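Local coordinates for mitochondrial RNA-binding protein 2 (Trypanosoma brucei, PDB 2GIA) that forms, together with MRP1, a guide-RNA-binding complex that acts as a matchmaker between RNAs in mitochondrial RNA editing, at residues G59-R63 with D74-Q78. Residues are numbered along the deposited sequence; the frame is centred on the assembly and turned at random.
Sequences GHLLR and DYHRQ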
loop_
_atom_site.group_PDB
_atom_site.type_symbol
_atom_site.label_atom_id
_atom_site.label_comp_id
_atom_site.label_asym_id
_atom_site.label_seq_id
_atom_site.Cartn_x
_atom_site.Cartn_y
_atom_site.Cartn_z
ATOM N N GLY D 59 23.262 -8.179 24.320
ATOM C CA GLY D 59 21.948 -7.645 24.013
ATOM C C GLY D 59 22.063 -6.272 23.363
ATOM O O GLY D 59 22.890 -5.453 23.761
ATOM N N HIS D 60 21.240 -6.012 22.352
ATOM C CA HIS D 60 21.288 -4.729 21.668
ATOM C C HIS D 60 19.908 -4.330 21.132
ATOM O O HIS D 60 18.976 -5.143 21.083
ATOM C CB HIS D 60 22.305 -4.754 20.499
ATOM C CG HIS D 60 22.065 -5.856 19.512
ATOM N ND1 HIS D 60 22.632 -7.107 19.636
ATOM C CD2 HIS D 60 21.285 -5.906 18.405
ATOM C CE1 HIS D 60 22.208 -7.881 18.650
ATOM N NE2 HIS D 60 21.389 -7.177 17.891
ATOM N N LEU D 61 19.808 -3.061 20.769
ATOM C CA LEU D 61 18.591 -2.492 20.218
ATOM C C LEU D 61 18.957 -1.633 19.011
ATOM O O LEU D 61 19.908 -0.823 19.066
ATOM C CB LEU D 61 17.889 -1.610 21.260
ATOM C CG LEU D 61 16.812 -0.632 20.760
ATOM C CD1 LEU D 61 15.536 -1.381 20.300
ATOM C CD2 LEU D 61 16.473 0.323 21.891
ATOM N N LEU D 62 18.229 -1.829 17.913
ATOM C CA LEU D 62 18.432 -0.990 16.741
ATOM C C LEU D 62 17.101 -0.303 16.531
ATOM O O LEU D 62 16.055 -0.976 16.435
ATOM C CB LEU D 62 18.776 -1.807 15.489
ATOM C CG LEU D 62 19.012 -0.946 14.228
ATOM C CD1 LEU D 62 20.330 -0.175 14.343
ATOM C CD2 LEU D 62 19.072 -1.833 13.008
ATOM N N ARG D 63 17.115 1.031 16.531
ATOM C CA ARG D 63 15.894 1.754 16.270
ATOM C C ARG D 63 16.120 2.267 14.855
ATOM O O ARG D 63 17.231 2.737 14.516
ATOM C CB ARG D 63 15.701 2.895 17.258
ATOM C CG ARG D 63 15.514 2.420 18.729
ATOM C CD ARG D 63 14.967 3.553 19.613
ATOM N NE ARG D 63 13.586 3.864 19.240
ATOM C CZ ARG D 63 13.145 5.034 18.773
ATOM N NH1 ARG D 63 13.969 6.064 18.605
ATOM N NH2 ARG D 63 11.859 5.177 18.474
ATOM N N ASP D 74 19.856 3.822 14.563
ATOM C CA ASP D 74 20.426 4.114 15.894
ATOM C C ASP D 74 20.724 2.805 16.617
ATOM O O ASP D 74 19.804 2.099 17.070
ATOM C CB ASP D 74 19.467 4.935 16.752
ATOM C CG ASP D 74 19.473 6.415 16.413
ATOM O OD1 ASP D 74 20.302 6.864 15.619
ATOM O OD2 ASP D 74 18.624 7.152 16.960
ATOM N N TYR D 75 22.008 2.453 16.720
ATOM C CA TYR D 75 22.381 1.222 17.400
ATOM C C TYR D 75 22.682 1.433 18.894
ATOM O O TYR D 75 23.442 2.345 19.265
ATOM C CB TYR D 75 23.583 0.601 16.711
ATOM C CG TYR D 75 24.003 -0.691 17.340
ATOM C CD1 TYR D 75 24.924 -0.706 18.390
ATOM C CD2 TYR D 75 23.468 -1.911 16.906
ATOM C CE1 TYR D 75 25.302 -1.897 18.995
ATOM C CE2 TYR D 75 23.848 -3.109 17.490
ATOM C CZ TYR D 75 24.769 -3.094 18.542
ATOM O OH TYR D 75 25.145 -4.272 19.138
ATOM N N HIS D 76 22.075 0.592 19.730
ATOM C CA HIS D 76 22.217 0.641 21.187
ATOM C C HIS D 76 22.677 -0.700 21.772
ATOM O O HIS D 76 22.324 -1.759 21.257
ATOM C CB HIS D 76 20.881 0.931 21.867
ATOM C CG HIS D 76 20.137 2.093 21.294
ATOM N ND1 HIS D 76 19.863 3.225 22.021
ATOM C CD2 HIS D 76 19.564 2.275 20.080
ATOM C CE1 HIS D 76 19.148 4.056 21.285
ATOM N NE2 HIS D 76 18.952 3.503 20.103
ATOM N N ARG D 77 23.433 -0.639 22.873
ATOM C CA ARG D 77 23.861 -1.846 23.588
ATOM C C ARG D 77 22.928 -1.928 24.789
ATOM O O ARG D 77 22.467 -0.900 25.275
ATOM C CB ARG D 77 25.301 -1.701 24.082
ATOM C CG ARG D 77 25.457 -0.583 25.089
ATOM C CD ARG D 77 26.925 -0.204 25.296
ATOM N NE ARG D 77 27.026 1.028 26.076
ATOM C CZ ARG D 77 27.955 1.955 25.889
ATOM N NH1 ARG D 77 28.883 1.790 24.947
ATOM N NH2 ARG D 77 27.933 3.065 26.619
ATOM N N GLN D 78 22.629 -3.136 25.260
ATOM C CA GLN D 78 21.745 -3.286 26.413
ATOM C C GLN D 78 22.498 -2.700 27.604
ATOM O O GLN D 78 23.679 -2.979 27.761
ATOM C CB GLN D 78 21.432 -4.765 26.656
ATOM C CG GLN D 78 20.406 -5.015 27.770
ATOM C CD GLN D 78 19.795 -6.397 27.686
ATOM O OE1 GLN D 78 20.123 -7.176 26.789
ATOM N NE2 GLN D 78 18.895 -6.712 28.615
HETATM O O HOH W 1 16.933 6.139 19.085
#
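His76 lies alongside Leu61 across two antiparallel strands, the two side chains pointing the same way from a hydrogen-bonded pair. With CG of His76 beside its own backbone N (chi1 -49°), one face of the imidazole is set against the leucine: Leu61 CD2 sits over it in a CH-pi contact, 4.2 Å from the centroid and displaced toward the rim. The backbone pairs of the two residues are Leu61 N to His76 O at 2.9 Å and His76 N to Leu61 O at 2.7 Å. On the same side of the sheet Arg63 passes obliquely by the imidazole, its CG 3.9 Å from His76 NE2, with the guanidinium and ring planes 70° apart.

Beside it Asp74 pairs with Arg63 through both backbone N-H groups, while their charged ends are joined by water rather than directly. The water accepts from Arg63 NH1 at 3.0 Å, lying in the guanidinium plane, and donates to Asp74 OD2 at 2.9 Å; its link to His76 NE2 is weak. Each charge has a further partner: Arg63 NE forms a salt bridge with Asp47 of strand 45-50, and Asp74 OD1 is hydrogen-bonded to Ser94 OG on strand 89-97.

On the opposite face His60 and Tyr75 bring their rings near parallel, 23° apart, but slid so that they barely overlap, and Tyr75 OH lies 3.2 Å from His60 CB. Leu62 CD1 meets the tyrosine at its ring edge, and both residues pack on Trp164 and Val166 of the second sheet.

These strands are the central pair of a four-stranded antiparallel sheet, joined as a hairpin. Its two faces differ in chemistry: Leu62 and Tyr75 are buried against the other sheet, whereas at the Arg63–Asp74 end of the other face the charges are probably offset through the water and by Asp47 and Ser94.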